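Local coordinates for protein aminopeptidase C (Lactobacillus rhamnosus, PDB 4K7C) that belongs to the papain-like cysteine peptidases and, as an aminopeptidase, probably removes residues one at a time from the N-terminal end of peptides, at residues M72-N77 with A365-G370; S314-S319 with Q410-K415. All coordinates share one frame; numbering follows the deposited sequence.

Interaction 1 of 2, residues M72-N77 with A365-G370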
HETATM    1  N   MSE A  72       4.589 -32.108  -7.246  1.00 17.63           N
HETATM    2  CA  MSE A  72       4.312 -31.961  -8.682  1.00 16.74           C
HETATM    3  C   MSE A  72       5.171 -30.911  -9.350  1.00 17.39           C
HETATM    4  O   MSE A  72       5.746 -31.119 -10.388  1.00 18.46           O
HETATM    5  CB  MSE A  72       2.859 -31.558  -8.950  1.00 18.26           C
HETATM    6  CG  MSE A  72       1.827 -32.380  -8.319  1.00 20.30           C
HETATM    7 SE   MSE A  72       0.102 -31.579  -8.829  1.00 21.91          SE
HETATM    8  CE  MSE A  72      -0.698 -32.995  -7.793  1.00 26.10           C
ATOM      9  N   PHE A  73       5.269 -29.749  -8.713  1.00 17.57           N
ATOM     10  CA  PHE A  73       6.111 -28.662  -9.196  1.00 16.22           C
ATOM     11  C   PHE A  73       7.540 -29.134  -9.314  1.00 16.79           C
ATOM     12  O   PHE A  73       8.197 -28.894 -10.355  1.00 17.01           O
ATOM     13  CB  PHE A  73       6.002 -27.385  -8.306  1.00 16.73           C
ATOM     14  CG  PHE A  73       4.814 -26.528  -8.669  1.00 15.79           C
ATOM     15  CD1 PHE A  73       4.993 -25.322  -9.340  1.00 18.46           C
ATOM     16  CD2 PHE A  73       3.566 -26.922  -8.372  1.00 16.11           C
ATOM     17  CE1 PHE A  73       3.928 -24.545  -9.703  1.00 15.90           C
ATOM     18  CE2 PHE A  73       2.458 -26.159  -8.723  1.00 15.48           C
ATOM     19  CZ  PHE A  73       2.645 -24.983  -9.437  1.00 16.16           C
ATOM     20  N   ALA A  74       8.010 -29.838  -8.279  1.00 16.26           N
ATOM     21  CA  ALA A  74       9.385 -30.315  -8.284  1.00 16.12           C
ATOM     22  C   ALA A  74       9.635 -31.380  -9.365  1.00 15.14           C
ATOM     23  O   ALA A  74      10.605 -31.316 -10.122  1.00 17.24           O
ATOM     24  CB  ALA A  74       9.777 -30.829  -6.935  1.00 18.05           C
ATOM     25  N   ALA A  75       8.741 -32.302  -9.496  1.00 15.92           N
ATOM     26  CA  ALA A  75       8.898 -33.330 -10.562  1.00 17.24           C
ATOM     27  C   ALA A  75       8.863 -32.644 -11.907  1.00 15.90           C
ATOM     28  O   ALA A  75       9.715 -32.916 -12.779  1.00 17.68           O
ATOM     29  CB  ALA A  75       7.845 -34.378 -10.482  1.00 19.11           C
ATOM     30  N   LEU A  76       7.833 -31.807 -12.147  1.00 15.62           N
ATOM     31  CA  LEU A  76       7.732 -31.143 -13.425  1.00 16.20           C
ATOM     32  C   LEU A  76       8.939 -30.209 -13.698  1.00 17.46           C
ATOM     33  O   LEU A  76       9.318 -29.965 -14.834  1.00 16.28           O
ATOM     34  CB  LEU A  76       6.398 -30.376 -13.544  1.00 16.58           C
ATOM     35  CG  LEU A  76       5.139 -31.287 -13.558  1.00 20.85           C
ATOM     36  CD1 LEU A  76       3.821 -30.493 -13.430  1.00 18.30           C
ATOM     37  CD2 LEU A  76       5.085 -32.160 -14.789  1.00 22.39           C
ATOM     38  N   ASN A  77       9.565 -29.712 -12.629  1.00 17.21           N
ATOM     39  CA  ASN A  77      10.765 -28.936 -12.778  1.00 17.22           C
ATOM     40  C   ASN A  77      11.877 -29.773 -13.409  1.00 18.61           C
ATOM     41  O   ASN A  77      12.535 -29.338 -14.346  1.00 19.14           O
ATOM     42  CB  ASN A  77      11.273 -28.366 -11.430  1.00 15.44           C
ATOM     43  CG  ASN A  77      10.513 -27.113 -10.990  1.00 16.17           C
ATOM     44  OD1 ASN A  77       9.905 -26.406 -11.800  1.00 16.80           O
ATOM     45  ND2 ASN A  77      10.587 -26.805  -9.652  1.00 16.32           N
ATOM     46  N   ALA A 365       8.768 -30.961  -1.182  1.00 20.69           N
ATOM     47  CA  ALA A 365       9.605 -31.518  -2.260  1.00 17.93           C
ATOM     48  C   ALA A 365      10.183 -30.293  -2.981  1.00 17.63           C
ATOM     49  O   ALA A 365       9.437 -29.322  -3.295  1.00 18.82           O
ATOM     50  CB  ALA A 365       8.740 -32.325  -3.276  1.00 19.25           C
HETATM   51  N   MSE A 366      11.453 -30.387  -3.303  1.00 15.93           N
HETATM   52  CA  MSE A 366      12.173 -29.378  -4.074  1.00 16.73           C
HETATM   53  C   MSE A 366      13.126 -30.142  -4.992  1.00 16.19           C
HETATM   54  O   MSE A 366      13.063 -31.350  -5.110  1.00 16.06           O
HETATM   55  CB  MSE A 366      12.838 -28.301  -3.171  1.00 16.45           C
HETATM   56  CG  MSE A 366      11.788 -27.575  -2.316  1.00 17.56           C
HETATM   57 SE   MSE A 366      12.635 -26.264  -1.092  1.00 20.66          SE
HETATM   58  CE  MSE A 366      13.463 -27.515   0.167  1.00 20.74           C
ATOM     59  N   VAL A 367      14.048 -29.408  -5.630  1.00 16.37           N
ATOM     60  CA  VAL A 367      14.975 -29.936  -6.580  1.00 15.08           C
ATOM     61  C   VAL A 367      16.403 -29.404  -6.258  1.00 16.36           C
ATOM     62  O   VAL A 367      16.609 -28.202  -6.092  1.00 16.27           O
ATOM     63  CB  VAL A 367      14.530 -29.572  -8.048  1.00 16.87           C
ATOM     64  CG1 VAL A 367      15.592 -30.033  -9.065  1.00 15.95           C
ATOM     65  CG2 VAL A 367      13.184 -30.093  -8.382  1.00 17.44           C
ATOM     66  N   LEU A 368      17.348 -30.333  -6.158  1.00 15.91           N
ATOM     67  CA  LEU A 368      18.780 -29.999  -6.161  1.00 16.30           C
ATOM     68  C   LEU A 368      19.245 -29.686  -7.557  1.00 16.70           C
ATOM     69  O   LEU A 368      19.055 -30.510  -8.476  1.00 17.49           O
ATOM     70  CB  LEU A 368      19.641 -31.163  -5.594  1.00 17.32           C
ATOM     71  CG  LEU A 368      19.066 -31.671  -4.253  1.00 18.47           C
ATOM     72  CD1 LEU A 368      19.746 -32.952  -3.898  1.00 16.66           C
ATOM     73  CD2 LEU A 368      19.310 -30.696  -3.077  1.00 18.96           C
ATOM     74  N   THR A 369      19.870 -28.529  -7.684  1.00 16.98           N
ATOM     75  CA  THR A 369      20.409 -28.022  -8.976  1.00 15.99           C
ATOM     76  C   THR A 369      21.870 -27.623  -8.940  1.00 15.79           C
ATOM     77  O   THR A 369      22.396 -27.114  -9.900  1.00 15.98           O
ATOM     78  CB  THR A 369      19.556 -26.889  -9.570  1.00 16.90           C
ATOM     79  OG1 THR A 369      19.771 -25.676  -8.821  1.00 18.23           O
ATOM     80  CG2 THR A 369      18.004 -27.279  -9.612  1.00 18.84           C
ATOM     81  N   GLY A 370      22.549 -28.004  -7.873  1.00 19.14           N
ATOM     82  CA  GLY A 370      23.951 -27.611  -7.671  1.00 17.73           C
ATOM     83  C   GLY A 370      24.402 -28.137  -6.325  1.00 18.00           C
ATOM     84  O   GLY A 370      23.580 -28.524  -5.470  1.00 16.20           O
TER

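Interaction 2 of 2, residues S314-S319 with Q410-K415. With GOL (glycerol), chain C.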
ATOM      1  N   SER A 314      19.395 -32.683 -12.548  1.00 20.80           N
ATOM      2  CA  SER A 314      18.783 -32.236 -11.298  1.00 19.80           C
ATOM      3  C   SER A 314      18.138 -33.371 -10.510  1.00 19.73           C
ATOM      4  O   SER A 314      17.874 -34.493 -11.022  1.00 20.73           O
ATOM      5  CB  SER A 314      17.804 -31.076 -11.630  1.00 21.21           C
ATOM      6  OG  SER A 314      16.645 -31.481 -12.322  1.00 21.66           O
ATOM      7  N   VAL A 315      17.939 -33.164  -9.242  1.00 18.60           N
ATOM      8  CA  VAL A 315      17.519 -34.256  -8.392  1.00 18.83           C
ATOM      9  C   VAL A 315      16.301 -33.872  -7.530  1.00 20.26           C
ATOM     10  O   VAL A 315      16.426 -32.977  -6.660  1.00 18.63           O
ATOM     11  CB  VAL A 315      18.688 -34.704  -7.447  1.00 18.79           C
ATOM     12  CG1 VAL A 315      18.299 -35.829  -6.540  1.00 18.66           C
ATOM     13  CG2 VAL A 315      19.971 -35.112  -8.202  1.00 19.61           C
ATOM     14  N   TRP A 316      15.158 -34.513  -7.732  1.00 17.83           N
ATOM     15  CA  TRP A 316      14.004 -34.302  -6.908  1.00 15.63           C
ATOM     16  C   TRP A 316      14.325 -34.827  -5.503  1.00 15.51           C
ATOM     17  O   TRP A 316      14.948 -35.907  -5.346  1.00 15.92           O
ATOM     18  CB  TRP A 316      12.817 -35.075  -7.462  1.00 15.23           C
ATOM     19  CG  TRP A 316      11.476 -34.931  -6.890  1.00 15.65           C
ATOM     20  CD1 TRP A 316      10.432 -34.296  -7.422  1.00 15.82           C
ATOM     21  CD2 TRP A 316      10.924 -35.614  -5.712  1.00 14.94           C
ATOM     22  NE1 TRP A 316       9.317 -34.449  -6.698  1.00 18.04           N
ATOM     23  CE2 TRP A 316       9.579 -35.243  -5.624  1.00 15.29           C
ATOM     24  CE3 TRP A 316      11.486 -36.343  -4.666  1.00 15.93           C
ATOM     25  CZ2 TRP A 316       8.749 -35.665  -4.612  1.00 18.28           C
ATOM     26  CZ3 TRP A 316      10.647 -36.816  -3.689  1.00 16.16           C
ATOM     27  CH2 TRP A 316       9.301 -36.471  -3.631  1.00 15.52           C
ATOM     28  N   PHE A 317      13.989 -34.001  -4.505  1.00 17.44           N
ATOM     29  CA  PHE A 317      14.184 -34.388  -3.095  1.00 16.96           C
ATOM     30  C   PHE A 317      13.120 -33.926  -2.153  1.00 18.44           C
ATOM     31  O   PHE A 317      12.496 -32.894  -2.383  1.00 17.63           O
ATOM     32  CB  PHE A 317      15.593 -33.935  -2.564  1.00 17.27           C
ATOM     33  CG  PHE A 317      15.693 -32.502  -2.144  1.00 15.72           C
ATOM     34  CD1 PHE A 317      15.829 -31.509  -3.086  1.00 16.79           C
ATOM     35  CD2 PHE A 317      15.747 -32.166  -0.800  1.00 17.91           C
ATOM     36  CE1 PHE A 317      15.912 -30.189  -2.747  1.00 17.42           C
ATOM     37  CE2 PHE A 317      15.925 -30.814  -0.437  1.00 16.65           C
ATOM     38  CZ  PHE A 317      16.010 -29.835  -1.425  1.00 16.19           C
ATOM     39  N   GLY A 318      12.931 -34.741  -1.092  1.00 17.23           N
ATOM     40  CA  GLY A 318      11.981 -34.536  -0.023  1.00 16.31           C
ATOM     41  C   GLY A 318      12.665 -34.225   1.291  1.00 16.47           C
ATOM     42  O   GLY A 318      13.619 -34.860   1.664  1.00 16.45           O
ATOM     43  N   SER A 319      12.183 -33.176   1.960  1.00 17.82           N
ATOM     44  CA  SER A 319      12.809 -32.677   3.201  1.00 18.61           C
ATOM     45  C   SER A 319      11.763 -32.087   4.166  1.00 18.34           C
ATOM     46  O   SER A 319      10.576 -31.880   3.824  1.00 17.66           O
ATOM     47  CB  SER A 319      13.880 -31.609   2.904  1.00 19.09           C
ATOM     48  OG  SER A 319      13.344 -30.427   2.355  1.00 18.21           O
ATOM     49  N   GLN A 410      14.537 -37.957   1.270  0.50 19.70           N
ATOM     50  CA  GLN A 410      14.328 -38.647   0.006  0.50 19.53           C
ATOM     51  C   GLN A 410      15.000 -37.948  -1.151  0.50 19.83           C
ATOM     52  O   GLN A 410      15.021 -36.717  -1.199  0.50 18.57           O
ATOM     53  CB  GLN A 410      12.855 -38.645  -0.312  0.50 18.70           C
ATOM     54  CG  GLN A 410      11.950 -39.348   0.641  0.50 19.50           C
ATOM     55  CD  GLN A 410      10.565 -39.337   0.075  0.50 18.56           C
ATOM     56  OE1 GLN A 410       9.593 -39.898   0.645  0.50 19.15           O
ATOM     57  NE2 GLN A 410      10.451 -38.654  -1.051  0.50 16.40           N
ATOM     58  N   VAL A 411      15.572 -38.745  -2.060  1.00 18.95           N
ATOM     59  CA  VAL A 411      16.065 -38.246  -3.344  1.00 18.22           C
ATOM     60  C   VAL A 411      15.591 -39.289  -4.404  1.00 22.01           C
ATOM     61  O   VAL A 411      15.341 -40.442  -4.050  1.00 20.61           O
ATOM     62  CB  VAL A 411      17.586 -38.111  -3.487  1.00 20.46           C
ATOM     63  CG1 VAL A 411      18.092 -36.871  -2.757  1.00 22.75           C
ATOM     64  CG2 VAL A 411      18.315 -39.348  -2.986  1.00 21.65           C
ATOM     65  N   VAL A 412      15.325 -38.811  -5.606  1.00 18.26           N
ATOM     66  CA  VAL A 412      14.999 -39.674  -6.709  1.00 18.89           C
ATOM     67  C   VAL A 412      16.199 -39.732  -7.634  1.00 19.35           C
ATOM     68  O   VAL A 412      16.668 -38.725  -8.192  1.00 16.59           O
ATOM     69  CB  VAL A 412      13.716 -39.255  -7.435  1.00 20.46           C
ATOM     70  CG1 VAL A 412      13.444 -40.131  -8.635  1.00 18.68           C
ATOM     71  CG2 VAL A 412      12.534 -39.291  -6.517  1.00 21.08           C
ATOM     72  N   ILE A 413      16.761 -40.950  -7.777  1.00 17.92           N
ATOM     73  CA  ILE A 413      17.978 -41.183  -8.549  1.00 20.32           C
ATOM     74  C   ILE A 413      17.750 -42.129  -9.768  1.00 20.94           C
ATOM     75  O   ILE A 413      16.998 -43.092  -9.602  1.00 19.59           O
ATOM     76  CB  ILE A 413      19.054 -41.766  -7.622  1.00 21.29           C
ATOM     77  CG1 ILE A 413      19.354 -40.725  -6.461  1.00 19.86           C
ATOM     78  CG2 ILE A 413      20.298 -42.076  -8.368  1.00 21.85           C
ATOM     79  CD1 ILE A 413      20.019 -39.477  -6.911  1.00 20.60           C
ATOM     80  N   SER A 414      18.370 -41.826 -10.917  1.00 22.20           N
ATOM     81  CA  SER A 414      18.347 -42.775 -12.061  1.00 23.59           C
ATOM     82  C   SER A 414      19.123 -44.009 -11.675  1.00 18.98           C
ATOM     83  O   SER A 414      20.242 -43.937 -11.174  1.00 19.09           O
ATOM     84  CB  SER A 414      18.870 -42.282 -13.393  1.00 24.96           C
ATOM     85  OG  SER A 414      18.464 -41.005 -13.691  1.00 32.97           O
ATOM     86  N   LYS A 415      18.448 -45.129 -11.859  1.00 22.60           N
ATOM     87  CA  LYS A 415      18.936 -46.470 -11.519  1.00 23.05           C
ATOM     88  C   LYS A 415      20.351 -46.764 -12.049  1.00 24.77           C
ATOM     89  O   LYS A 415      21.129 -47.500 -11.407  1.00 24.66           O
ATOM     90  CB  LYS A 415      17.913 -47.520 -11.972  1.00 24.18           C
ATOM     91  CG  LYS A 415      16.683 -47.654 -11.091  1.00 23.95           C
ATOM     92  CD  LYS A 415      15.662 -48.620 -11.728  1.00 22.80           C
ATOM     93  CE  LYS A 415      14.446 -48.672 -10.931  1.00 24.44           C
ATOM     94  NZ  LYS A 415      13.384 -49.494 -11.559  1.00 25.12           N
TER
HETATM   95  C1  GOL C 502      14.811 -36.861 -12.959  1.00 32.09           C
HETATM   96  O1  GOL C 502      15.734 -37.227 -13.998  1.00 34.15           O
HETATM   97  C2  GOL C 502      15.027 -37.656 -11.672  1.00 33.25           C
HETATM   98  O2  GOL C 502      16.353 -38.182 -11.504  1.00 32.10           O
HETATM   99  C3  GOL C 502      14.466 -36.892 -10.475  1.00 28.87           C
HETATM  100  O3  GOL C 502      15.289 -36.732  -9.340  1.00 23.14           O

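Interaction 1 of 2, residues M72-N77 with A365-G370
Ala74 is the centre of the place where helix 70-87 lies against strand 364-374, with Val367 its main partner and Ala365 and Asn77 completing the contact. The short segments of helix and strand run nearly the same way, 26° apart, and their axes come within 6.9 Å, a close approach made possible by the small alanine on the facing side of the helix. The methyl of Ala74 points at the strand, where its CB lies 3.8 Å from Met366 O and so touches the backbone itself. Along the strand, Ala365 and Val367 face the helix while the intervening Met366, a selenomethionine, turns from it toward Phe317 and Val383. The two facing residues bracket Ala74: Ala365 CB is 4.1 Å from Ala74 CB, and Val367 CG2 is 3.8 Å from the same methyl. With CG1 anti to its backbone N (chi1 175°), Val367 sends CG2 forward. That branch also packs 3.3 Å from Ala74 O, and it reaches one turn further along the helix to Asn77 CB at 4.0 Å. Asn77 thus offers its aliphatic stem to the valine, while its polar end is taken up elsewhere, OD1 accepting a bond from Arg80 NE. Trp316, on the neighbouring strand, covers both alanines. In papain-like peptidases, a helix of this kind carries the catalytic cysteine and packs on the sheet that supplies the histidine, and this interface is consistent with that pattern. Since no hydrogen bond crosses it, the fit rests on small apolar groups set against each other and against backbone carbonyls in a buried seam.

Interaction 2 of 2, residues S314-S319 with Q410-K415
The indole of Trp316 meets the amide of Gln410 edge on: in one of the glutamine's two conformers NE2 lies near the ring plane, 3.2 Å from Trp316 CZ3, and the two planes, 24° apart, are almost coplanar. Both side chains point the same way, Trp316 with CG anti to its backbone N (chi1 -174°). Val412 reaches the six-membered ring obliquely, its CG2 3.6 Å from Trp316 CE3. Trp142 meets the indole edge-to-face, and Trp316 NE1 donates to Trp71 O; an alanine in place of Trp316 removes the indole with that bond, and would probably loosen the packing of Gln410 and Val412. The Phe317 ring leads away, but Phe317 CB meets Val411 CG1 at 3.9 Å in a non-hydrogen-bonded antiparallel pair. Gly318 and Gln410 form the adjoining hydrogen-bonded pair, with Gly318 N 2.9 Å from Gln410 O; lacking a side chain, Gly318 does not crowd the Gln410 amide. Val412 N adds a bond of 2.9 Å to Trp316 O. Such antiparallel neighbours are consistent with the beta-sheet part of a papain-like fold. Toward Val315 the direct pairing stops, and a glycerol, probably from the crystallisation liquor, bridges: its O3 accepts from Trp316 N at 2.7 Å, donates to Val412 O at 2.7 Å, and the molecule also bonds Gln308 NE2. In this crystal, then, a borrowed hydroxyl links backbone groups, while branched Val315, Val411 and Ile413 pack under helix 298-310 and the indole, Val412 and the Gln410 amide share the other face.

Both contacts are buried, their centres 9 Å apart, and they meet through adjoining strands: 315-319 lies beside 364-374, with probable hydrogen bonds from Leu368 N to Val315 O and from Met366 N to Phe317 O. Interaction 2 continues that sheet to strand 408-414 by backbone bonding, whereas interaction 1 sets helix 70-87 against it through apolar packing without a crossing hydrogen bond, burying 165 Å² against 355 Å². Trp316 serves both, its CD1 packing 3.3 Å from Ala75 N and its ring resting on the alanines of interaction 1. Place explains the chemistry: neighbouring strands share polar edges, while a helix laid nearly along strand 364-374 presents mainly side chains, its backbone bonds being used within the helix.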